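PDB 3T6Q: CD180 antigen from Mus musculus, which may cooperate with MD-1 and TLR4 in the innate response of B cells to bacterial lipopolysaccharide, leading to NF-kappa-B activation. Local coordinates for residues A[167-173]-A[193-199]; A[189-194]-A[212-218]; A[198-202]-A[221-226]; A[248-252]-A[273-277]. All coordinates share one frame; numbering follows the deposited sequence.

The four contacts run along one side of the leucine-rich-repeat solenoid, and each ties a turn of the coil to the next. Along the chain contact 2 is interleaved with contacts 1 and 3, and contact 4 follows. Contacts 1 and 2 share Gly193 and Ile194 of strand 193-194, and their centres lie about 12 Å apart; contact 1 looks back to strand 167-168, contact 2 forward to helix 215-221. Contact 3 takes over Ala198 and Phe199 from contact 1, with centres about 9 Å apart, and leads to strand 226-231. Contact 4 lies about 15 Å from contact 3 between centres, without touching it, and adds a disulfide and a copper ion.

Contact 1: residues A[167-173]-A[193-199]; sequences YLSKEDM and GIEPGAF
The carboxylate oxygen OE2 of Glu195 takes two donors: Lys170 N at 2.7 Å, on its anti side and 33° out of the carboxylate plane, and a water that is itself held by Glu171 N. The side chain gets there fully extended, with CG anti to the backbone N (chi1 -164°), crossing the Tyr167 side chain obliquely, with Tyr167 OH 3.3 Å from Glu195 CB. The Lys170 side chain crosses that of Glu195 at about a right angle, its CB and CG against OE2. Since Lys170 N bonds OE2 directly and Glu171 N through the water, the negative charge probably interacts favourably with this N-terminal helix end. A capping box closes the same end: Asp172 N bonds Ser169 OG at 3.0 Å, and Ser169 N returns the bond to Asp172 OD2 from above its carboxylate plane.

Just before this, strands 167-168 and 193-194 run parallel, one from LRR 6 and one from LRR 7, as neighbouring coils of a leucine-rich-repeat solenoid do. Leu168 sits between two bonds, its N giving to Gly193 O and its O receiving Glu195 N at 2.9 Å. Tyr167 and Gly193 lie on one face of the pair; Leu168 and Ile194 lie on the other, the side of Met173 and Phe199. There Met173, bent at both chi2 and chi3, brings CE over one face of the Phe199 ring, 4.1 Å from its centroid, in a CH-pi contact; its SD adds an oblique Met-aromatic contact. Leu168 CD1 meets the edge of that ring near its plane, while Met173 CG packs on Ala198 CB at 3.7 Å.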
# COMPACT_ATOMS: atom_id res chain seq x y z
N TYR A 167 7.91 6.79 -14.43
CA TYR A 167 9.00 7.41 -15.16
C TYR A 167 10.29 6.63 -14.99
O TYR A 167 10.61 6.17 -13.90
CB TYR A 167 9.24 8.86 -14.69
CG TYR A 167 10.14 9.67 -15.60
CD1 TYR A 167 9.65 10.21 -16.80
CD2 TYR A 167 11.47 9.90 -15.27
CE1 TYR A 167 10.46 10.95 -17.64
CE2 TYR A 167 12.29 10.65 -16.10
CZ TYR A 167 11.79 11.16 -17.27
OH TYR A 167 12.61 11.90 -18.07
N LEU A 168 11.05 6.51 -16.08
CA LEU A 168 12.35 5.85 -16.02
C LEU A 168 13.40 6.87 -16.51
O LEU A 168 13.31 7.39 -17.64
CB LEU A 168 12.34 4.60 -16.90
CG LEU A 168 11.30 3.49 -16.66
CD1 LEU A 168 11.37 2.46 -17.79
CD2 LEU A 168 11.61 2.79 -15.36
N SER A 169 14.37 7.18 -15.65
CA SER A 169 15.32 8.26 -16.01
C SER A 169 16.64 7.59 -16.36
O SER A 169 16.83 6.41 -16.09
CB SER A 169 15.52 9.21 -14.84
OG SER A 169 16.24 8.53 -13.81
N LYS A 170 17.57 8.37 -16.94
CA LYS A 170 18.95 7.90 -17.14
C LYS A 170 19.60 7.39 -15.86
O LYS A 170 20.22 6.32 -15.83
CB LYS A 170 19.80 9.06 -17.66
CG LYS A 170 19.68 9.36 -19.15
CD LYS A 170 20.56 10.54 -19.50
CE LYS A 170 20.95 10.54 -20.97
NZ LYS A 170 21.96 11.60 -21.21
N GLU A 171 19.45 8.16 -14.79
CA GLU A 171 20.00 7.80 -13.48
C GLU A 171 19.47 6.48 -12.97
O GLU A 171 20.24 5.62 -12.51
CB GLU A 171 19.65 8.89 -12.48
CG GLU A 171 20.74 9.17 -11.48
CD GLU A 171 20.76 10.62 -11.07
OE1 GLU A 171 19.77 11.08 -10.47
OE2 GLU A 171 21.78 11.30 -11.36
N ASP A 172 18.14 6.30 -13.07
CA ASP A 172 17.50 5.01 -12.74
C ASP A 172 18.16 3.87 -13.49
O ASP A 172 18.53 2.85 -12.90
CB ASP A 172 16.01 5.02 -13.14
CG ASP A 172 15.18 6.02 -12.34
OD1 ASP A 172 15.63 6.41 -11.24
OD2 ASP A 172 14.05 6.41 -12.81
N MET A 173 18.25 4.04 -14.81
CA MET A 173 18.81 3.00 -15.67
C MET A 173 20.29 2.75 -15.40
O MET A 173 20.73 1.61 -15.43
CB MET A 173 18.55 3.31 -17.17
CG MET A 173 17.07 3.44 -17.55
SD MET A 173 16.05 2.04 -16.99
CE MET A 173 16.95 0.68 -17.67
N GLY A 193 6.59 8.36 -19.08
CA GLY A 193 7.74 8.95 -19.78
C GLY A 193 9.00 8.16 -19.54
O GLY A 193 9.14 7.51 -18.51
N ILE A 194 9.92 8.22 -20.49
CA ILE A 194 11.24 7.62 -20.37
C ILE A 194 12.23 8.70 -20.86
O ILE A 194 12.03 9.33 -21.90
CB ILE A 194 11.36 6.34 -21.25
CG1 ILE A 194 10.38 5.25 -20.74
CG2 ILE A 194 12.80 5.79 -21.22
CD1 ILE A 194 10.36 3.99 -21.58
N GLU A 195 13.26 8.96 -20.07
CA GLU A 195 14.22 10.03 -20.38
C GLU A 195 14.97 9.65 -21.64
O GLU A 195 15.49 8.55 -21.70
CB GLU A 195 15.21 10.21 -19.24
CG GLU A 195 15.95 11.55 -19.33
CD GLU A 195 16.93 11.81 -18.20
OE1 GLU A 195 17.61 12.85 -18.27
OE2 GLU A 195 17.07 10.99 -17.26
N PRO A 196 14.99 10.53 -22.67
CA PRO A 196 15.77 10.23 -23.87
C PRO A 196 17.19 9.86 -23.50
O PRO A 196 17.81 10.52 -22.67
CB PRO A 196 15.74 11.56 -24.64
CG PRO A 196 14.39 12.10 -24.30
CD PRO A 196 14.25 11.80 -22.82
N GLY A 197 17.69 8.76 -24.05
CA GLY A 197 19.03 8.32 -23.76
C GLY A 197 19.13 7.30 -22.66
O GLY A 197 20.19 6.67 -22.50
N ALA A 198 18.04 7.11 -21.90
CA ALA A 198 18.05 6.18 -20.76
C ALA A 198 18.34 4.75 -21.17
O ALA A 198 18.91 3.99 -20.39
CB ALA A 198 16.75 6.25 -19.94
N PHE A 199 17.97 4.37 -22.40
CA PHE A 199 18.21 3.01 -22.85
C PHE A 199 19.37 2.80 -23.84
O PHE A 199 19.53 1.71 -24.40
CB PHE A 199 16.91 2.43 -23.42
CG PHE A 199 15.99 1.94 -22.34
CD1 PHE A 199 15.94 0.59 -22.01
CD2 PHE A 199 15.23 2.85 -21.61
CE1 PHE A 199 15.12 0.14 -21.01
CE2 PHE A 199 14.39 2.40 -20.60
CZ PHE A 199 14.33 1.05 -20.31
O HOH W 1 20.68 11.58 -24.23
O HOH W 2 18.58 11.05 -15.08

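Contact 2: residues A[189-194]-A[212-218]; sequences NDIAGI and TQNLLVI
Val217 faces Gly193 and the turn before it, where two successive coils of the leucine-rich-repeat solenoid meet: LRR 7 supplies residues 189-194, and the next coil supplies the loop and the start of helix 215-221. Its side chain leaves CA toward the other segment, and from CB it sends out two methyls. CG1, anti to the backbone N (chi1 155°), lies against Gly193 CA at 4.0 Å and also touches the Ala192 carbonyl; CG2 comes within 3.8 Å of Ala192 O. One residue on, Ile218 crosses Ile191 at about a right angle and puts CD1 3.9 Å from Ile191 CB, with Ile194 CD1 beyond it.

The polar links are weak. Asp190 OD1 receives Gln213 N at 3.5 Å, and Thr212 OG1 receives Ile191 N at 3.4 Å, so the loops are held by two long bonds at one end and by aliphatic packing at the other. Asn214 caps the helix, although its bond from Val217 N is weak as well. Asp190 and Ala192 also pack on His166 of a second copy of the protein. Deeper in the coil, Asn189 binds the preceding one: its ND2 donates to Phe160 O, and its OD1 accepts from Ile165 N.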
# COMPACT_ATOMS: atom_id res chain seq x y z
N ASN A 189 2.65 -1.12 -14.11
CA ASN A 189 3.10 0.23 -13.78
C ASN A 189 2.80 1.12 -14.98
O ASN A 189 3.23 0.84 -16.10
CB ASN A 189 4.63 0.24 -13.54
CG ASN A 189 5.01 -0.42 -12.21
OD1 ASN A 189 5.08 0.24 -11.18
ND2 ASN A 189 5.20 -1.73 -12.23
N ASP A 190 2.14 2.23 -14.75
CA ASP A 190 1.76 3.07 -15.87
C ASP A 190 2.90 4.04 -16.21
O ASP A 190 3.00 5.13 -15.63
CB ASP A 190 0.44 3.78 -15.62
CG ASP A 190 -0.10 4.46 -16.88
OD1 ASP A 190 0.16 3.96 -18.02
OD2 ASP A 190 -0.78 5.48 -16.71
N ILE A 191 3.74 3.63 -17.15
CA ILE A 191 4.88 4.44 -17.54
C ILE A 191 4.40 5.55 -18.47
O ILE A 191 3.87 5.28 -19.52
CB ILE A 191 5.99 3.62 -18.25
CG1 ILE A 191 6.33 2.36 -17.45
CG2 ILE A 191 7.24 4.47 -18.49
CD1 ILE A 191 7.14 2.60 -16.19
N ALA A 192 4.55 6.79 -18.01
CA ALA A 192 4.17 7.96 -18.80
C ALA A 192 5.35 8.65 -19.48
O ALA A 192 5.13 9.40 -20.41
CB ALA A 192 3.37 8.96 -17.96
N GLY A 193 6.59 8.36 -19.08
CA GLY A 193 7.74 8.95 -19.78
C GLY A 193 9.00 8.16 -19.54
O GLY A 193 9.14 7.51 -18.51
N ILE A 194 9.92 8.22 -20.49
CA ILE A 194 11.24 7.62 -20.37
C ILE A 194 12.23 8.70 -20.86
O ILE A 194 12.03 9.33 -21.90
CB ILE A 194 11.36 6.34 -21.25
CG1 ILE A 194 10.38 5.25 -20.74
CG2 ILE A 194 12.80 5.79 -21.22
CD1 ILE A 194 10.36 3.99 -21.58
N THR A 212 0.43 -1.37 -20.05
CA THR A 212 0.77 0.08 -20.12
C THR A 212 -0.21 0.77 -21.12
O THR A 212 -0.67 0.18 -22.12
CB THR A 212 2.31 0.41 -20.39
OG1 THR A 212 2.76 1.62 -19.67
CG2 THR A 212 2.52 0.61 -21.87
N GLN A 213 -0.53 2.01 -20.82
CA GLN A 213 -1.55 2.76 -21.53
C GLN A 213 -0.96 3.59 -22.68
O GLN A 213 -1.71 4.22 -23.44
CB GLN A 213 -2.35 3.66 -20.55
CG GLN A 213 -3.08 2.87 -19.44
CD GLN A 213 -4.15 1.91 -19.98
OE1 GLN A 213 -5.19 2.35 -20.50
NE2 GLN A 213 -3.90 0.59 -19.85
N ASN A 214 0.38 3.59 -22.81
CA ASN A 214 1.01 4.42 -23.84
C ASN A 214 2.17 3.73 -24.57
O ASN A 214 3.34 3.98 -24.28
CB ASN A 214 1.40 5.82 -23.31
CG ASN A 214 1.53 6.87 -24.44
OD1 ASN A 214 1.90 6.55 -25.59
ND2 ASN A 214 1.23 8.13 -24.10
N LEU A 215 1.80 2.87 -25.53
CA LEU A 215 2.76 2.10 -26.28
C LEU A 215 3.78 3.01 -27.01
O LEU A 215 4.95 2.69 -27.06
CB LEU A 215 2.04 1.20 -27.29
CG LEU A 215 1.38 -0.09 -26.76
CD1 LEU A 215 0.68 -0.83 -27.90
CD2 LEU A 215 2.44 -0.98 -26.12
N LEU A 216 3.31 4.14 -27.53
CA LEU A 216 4.16 5.06 -28.32
C LEU A 216 5.35 5.49 -27.46
O LEU A 216 6.50 5.43 -27.92
CB LEU A 216 3.35 6.29 -28.75
CG LEU A 216 3.52 7.08 -30.06
CD1 LEU A 216 3.00 8.50 -29.84
CD2 LEU A 216 4.95 7.13 -30.49
N VAL A 217 5.07 5.86 -26.20
CA VAL A 217 6.06 6.28 -25.22
C VAL A 217 7.11 5.21 -24.96
O VAL A 217 8.30 5.53 -24.87
CB VAL A 217 5.42 6.74 -23.87
CG1 VAL A 217 6.37 6.60 -22.69
CG2 VAL A 217 4.91 8.16 -23.98
N ILE A 218 6.66 3.95 -24.84
CA ILE A 218 7.55 2.84 -24.56
C ILE A 218 8.53 2.61 -25.74
O ILE A 218 9.74 2.49 -25.54
CB ILE A 218 6.77 1.50 -24.29
CG1 ILE A 218 5.84 1.59 -23.07
CG2 ILE A 218 7.72 0.33 -24.09
CD1 ILE A 218 6.46 2.00 -21.75

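Contact 3: residues A[198-202]-A[221-226]; sequences AFDSA and GLKNST. With NAG (2-acetamido-2-deoxy-beta-D-glucopyranose), chain S.
Ser201 N donates to the side-chain oxygen OD1 of Asn224 at 2.9 Å, arriving 23° out of the carbonyl plane. The other end of that amide carries the sugar, since Asn224 ND2 is bonded covalently to C1 of the N-acetylglucosamine. The asparagine thus has both ends of its amide engaged, one by the backbone of the preceding coil and one by the glycan. Its CG stands anti to the backbone N (chi1 -153°), which turns the amide toward the 198-202 loop.

Further on, Thr226 N gives a 2.8 Å bond to Ala202 O. One water donates to that same oxygen and to Asn224 O and accepts from Thr226 OG1. A second water links Asp200 OD1 to Lys223 O. The two segments are equivalent turns of adjacent leucine-rich-repeat coils, each a type II beta turn leading into its strand, 203-208 or 226-231. Within the second turn, Leu222 O accepts from both Ser225 N and Ser225 OG; the hydroxyl is 2.7 Å away, in the carbonyl plane on a lone pair.

Beneath these polar links lies the hydrophobic interior. Leu222 CD2 sits over the centre of one face of the Phe199 ring, 3.5 Å from its centroid and 13° off the normal, a CH-pi contact between side chains that run side by side. Gly221 O approaches the ring obliquely, 3.4 Å from Phe199 CD2.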
# COMPACT_ATOMS: atom_id res chain seq x y z
N ALA A 198 18.04 7.11 -21.90
CA ALA A 198 18.05 6.18 -20.76
C ALA A 198 18.34 4.75 -21.17
O ALA A 198 18.91 3.99 -20.39
CB ALA A 198 16.75 6.25 -19.94
N PHE A 199 17.97 4.37 -22.40
CA PHE A 199 18.21 3.01 -22.85
C PHE A 199 19.37 2.80 -23.84
O PHE A 199 19.53 1.71 -24.40
CB PHE A 199 16.91 2.43 -23.42
CG PHE A 199 15.99 1.94 -22.34
CD1 PHE A 199 15.94 0.59 -22.01
CD2 PHE A 199 15.23 2.85 -21.61
CE1 PHE A 199 15.12 0.14 -21.01
CE2 PHE A 199 14.39 2.40 -20.60
CZ PHE A 199 14.33 1.05 -20.31
N ASP A 200 20.19 3.84 -24.02
CA ASP A 200 21.36 3.75 -24.90
C ASP A 200 22.18 2.55 -24.54
O ASP A 200 22.54 2.36 -23.37
CB ASP A 200 22.23 5.01 -24.80
CG ASP A 200 21.62 6.20 -25.52
OD1 ASP A 200 20.51 6.10 -26.11
OD2 ASP A 200 22.25 7.27 -25.47
N SER A 201 22.46 1.71 -25.53
CA SER A 201 23.27 0.51 -25.34
C SER A 201 22.76 -0.53 -24.33
O SER A 201 23.51 -1.45 -23.96
CB SER A 201 24.71 0.90 -24.97
OG SER A 201 25.31 1.55 -26.05
N ALA A 202 21.51 -0.40 -23.88
CA ALA A 202 20.95 -1.33 -22.88
C ALA A 202 20.72 -2.70 -23.48
O ALA A 202 20.31 -2.80 -24.65
CB ALA A 202 19.64 -0.77 -22.31
N GLY A 221 10.98 5.45 -25.97
CA GLY A 221 11.88 5.43 -24.83
C GLY A 221 12.90 4.31 -24.89
O GLY A 221 14.00 4.46 -24.38
N LEU A 222 12.56 3.20 -25.53
CA LEU A 222 13.47 2.05 -25.63
C LEU A 222 14.48 2.11 -26.78
O LEU A 222 15.22 1.14 -27.04
CB LEU A 222 12.67 0.74 -25.78
CG LEU A 222 11.73 0.35 -24.62
CD1 LEU A 222 11.16 -1.05 -24.85
CD2 LEU A 222 12.40 0.40 -23.26
N LYS A 223 14.50 3.23 -27.48
CA LYS A 223 15.52 3.46 -28.52
C LYS A 223 16.92 2.95 -28.16
O LYS A 223 17.43 3.17 -27.06
CB LYS A 223 15.58 4.96 -28.85
CG LYS A 223 16.59 5.24 -29.97
CD LYS A 223 16.56 6.71 -30.35
CE LYS A 223 17.58 7.03 -31.46
NZ LYS A 223 17.72 8.50 -31.60
N ASN A 224 17.51 2.20 -29.10
CA ASN A 224 18.87 1.69 -28.98
C ASN A 224 19.06 0.45 -28.10
O ASN A 224 20.18 -0.03 -27.95
CB ASN A 224 19.84 2.83 -28.57
CG ASN A 224 21.25 2.57 -29.05
OD1 ASN A 224 22.22 2.53 -28.27
ND2 ASN A 224 21.37 2.38 -30.35
N SER A 225 17.97 -0.06 -27.48
CA SER A 225 18.08 -1.22 -26.60
C SER A 225 18.12 -2.53 -27.40
O SER A 225 17.74 -2.55 -28.57
CB SER A 225 16.90 -1.26 -25.58
OG SER A 225 15.67 -1.42 -26.27
N THR A 226 18.63 -3.58 -26.78
CA THR A 226 18.59 -4.94 -27.33
C THR A 226 17.87 -5.82 -26.30
O THR A 226 18.31 -5.91 -25.14
CB THR A 226 20.02 -5.46 -27.55
OG1 THR A 226 20.65 -4.58 -28.47
CG2 THR A 226 20.03 -6.89 -28.14
C1 NAG S . 22.64 2.13 -30.95
C2 NAG S . 22.46 1.10 -32.05
C3 NAG S . 23.74 0.99 -32.90
C4 NAG S . 24.22 2.40 -33.29
C5 NAG S . 24.42 3.21 -32.00
C6 NAG S . 25.10 4.58 -32.19
C7 NAG S . 20.81 -0.62 -31.55
C8 NAG S . 20.53 -1.97 -30.94
N2 NAG S . 22.07 -0.20 -31.52
O3 NAG S . 23.50 0.17 -34.02
O4 NAG S . 25.40 2.30 -34.04
O5 NAG S . 23.12 3.38 -31.44
O6 NAG S . 24.21 5.35 -32.93
O7 NAG S . 19.90 0.06 -32.01
O HOH W 3 17.83 5.47 -25.58
O HOH W 4 21.56 -2.12 -27.14

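Contact 4: residues A[248-252]-A[273-277]; sequences FEGLC and TFHCF. With CU (copper (II) ion), chain J.
Glu249 OE2 and His275 NE2 each bind the copper ion at 2.0 Å, joining the two segments through a metal at the surface. OE2 lies at the edge of the imidazole ring, near its plane. The histidine's CG sits between its backbone N and carbonyl carbon (chi1 73°), and its other nitrogen, ND1, is hydrogen-bonded to Asn272 O, which fixes the rotation of the ring and turns NE2 to the metal. The glutamate bends at chi2 to reach the same ion.

Next to the copper, a disulfide joins Cys252 SG to Cys276 SG with a chi3 of -98°. Phe248 O lies 3.6 Å from Cys276 CB, and Leu251 CB packs on it too.

Deeper still, the aromatic groups interlock. Phe277 turns its edge to the face of Phe248 in a T-shaped pair, centroids 5.1 Å apart and planes at 72°. Leu251 CD2 stands 3.5 Å from the Phe277 centroid, almost exactly on the normal, and Phe274 CD1 covers the opposite face. Thr273 CG2 touches Phe248 CE2, at 4.0 Å, on the same side of the ring as Phe277.

These two loops belong to adjacent coils of the leucine-rich-repeat solenoid, one before and one after strand 255-260. Leu251 rests on Val256 and Phe277 on Ile259 of that strand, and Phe277 also meets Leu283 of strand 282-284, while the Phe248 ring meets that of Phe219 in helix 215-221.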
# COMPACT_ATOMS: atom_id res chain seq x y z
N PHE A 248 4.11 2.15 -33.51
CA PHE A 248 5.30 1.26 -33.49
C PHE A 248 6.59 1.85 -34.07
O PHE A 248 7.60 1.13 -34.20
CB PHE A 248 4.97 -0.04 -34.23
CG PHE A 248 3.76 -0.74 -33.65
CD1 PHE A 248 3.80 -1.29 -32.36
CD2 PHE A 248 2.58 -0.82 -34.38
CE1 PHE A 248 2.68 -1.93 -31.81
CE2 PHE A 248 1.45 -1.46 -33.83
CZ PHE A 248 1.51 -2.01 -32.55
N GLU A 249 6.55 3.13 -34.42
CA GLU A 249 7.69 3.82 -35.08
C GLU A 249 9.04 3.57 -34.39
O GLU A 249 10.04 3.30 -35.07
CB GLU A 249 7.37 5.33 -35.18
CG GLU A 249 6.29 5.63 -36.23
CD GLU A 249 6.76 5.38 -37.67
OE1 GLU A 249 7.27 6.35 -38.31
OE2 GLU A 249 6.62 4.24 -38.20
N GLY A 250 9.06 3.63 -33.05
CA GLY A 250 10.30 3.43 -32.27
C GLY A 250 10.93 2.05 -32.44
O GLY A 250 12.13 1.86 -32.24
N LEU A 251 10.13 1.07 -32.80
CA LEU A 251 10.70 -0.29 -32.96
C LEU A 251 11.78 -0.39 -34.06
O LEU A 251 12.59 -1.32 -34.03
CB LEU A 251 9.58 -1.29 -33.30
CG LEU A 251 9.75 -2.78 -33.10
CD1 LEU A 251 10.25 -3.09 -31.68
CD2 LEU A 251 8.36 -3.41 -33.30
N CYS A 252 11.75 0.53 -35.02
CA CYS A 252 12.72 0.59 -36.11
C CYS A 252 14.13 0.96 -35.59
O CYS A 252 15.12 0.82 -36.35
CB CYS A 252 12.24 1.62 -37.18
SG CYS A 252 11.20 0.91 -38.48
N THR A 273 0.88 -1.93 -40.91
CA THR A 273 0.96 -1.95 -39.43
C THR A 273 2.33 -2.45 -38.91
O THR A 273 2.83 -1.91 -37.93
CB THR A 273 -0.15 -2.82 -38.82
OG1 THR A 273 -1.42 -2.28 -39.20
CG2 THR A 273 -0.04 -2.87 -37.26
N PHE A 274 2.89 -3.48 -39.56
CA PHE A 274 4.10 -4.12 -39.04
C PHE A 274 5.39 -3.76 -39.80
O PHE A 274 6.41 -4.46 -39.67
CB PHE A 274 3.90 -5.65 -39.00
CG PHE A 274 2.73 -6.06 -38.11
CD1 PHE A 274 2.85 -5.99 -36.71
CD2 PHE A 274 1.53 -6.47 -38.66
CE1 PHE A 274 1.78 -6.34 -35.87
CE2 PHE A 274 0.46 -6.85 -37.83
CZ PHE A 274 0.57 -6.77 -36.45
N HIS A 275 5.38 -2.65 -40.53
CA HIS A 275 6.59 -2.32 -41.31
C HIS A 275 7.84 -2.08 -40.47
O HIS A 275 8.93 -2.26 -41.00
CB HIS A 275 6.35 -1.14 -42.28
CG HIS A 275 6.25 0.20 -41.59
ND1 HIS A 275 5.07 0.72 -41.16
CD2 HIS A 275 7.23 1.13 -41.25
CE1 HIS A 275 5.29 1.93 -40.59
NE2 HIS A 275 6.61 2.18 -40.64
N CYS A 276 7.72 -1.69 -39.17
CA CYS A 276 8.89 -1.63 -38.27
C CYS A 276 9.35 -2.94 -37.59
O CYS A 276 10.28 -2.91 -36.75
CB CYS A 276 8.75 -0.51 -37.21
SG CYS A 276 9.13 1.11 -37.92
N PHE A 277 8.75 -4.07 -37.97
CA PHE A 277 8.94 -5.31 -37.21
C PHE A 277 9.93 -6.22 -37.92
O PHE A 277 10.07 -7.39 -37.56
CB PHE A 277 7.59 -6.08 -37.03
CG PHE A 277 6.65 -5.44 -36.02
CD1 PHE A 277 6.11 -4.18 -36.22
CD2 PHE A 277 6.29 -6.15 -34.85
CE1 PHE A 277 5.21 -3.64 -35.29
CE2 PHE A 277 5.44 -5.60 -33.90
CZ PHE A 277 4.87 -4.35 -34.11
CU CU J . 7.18 4.07 -40.12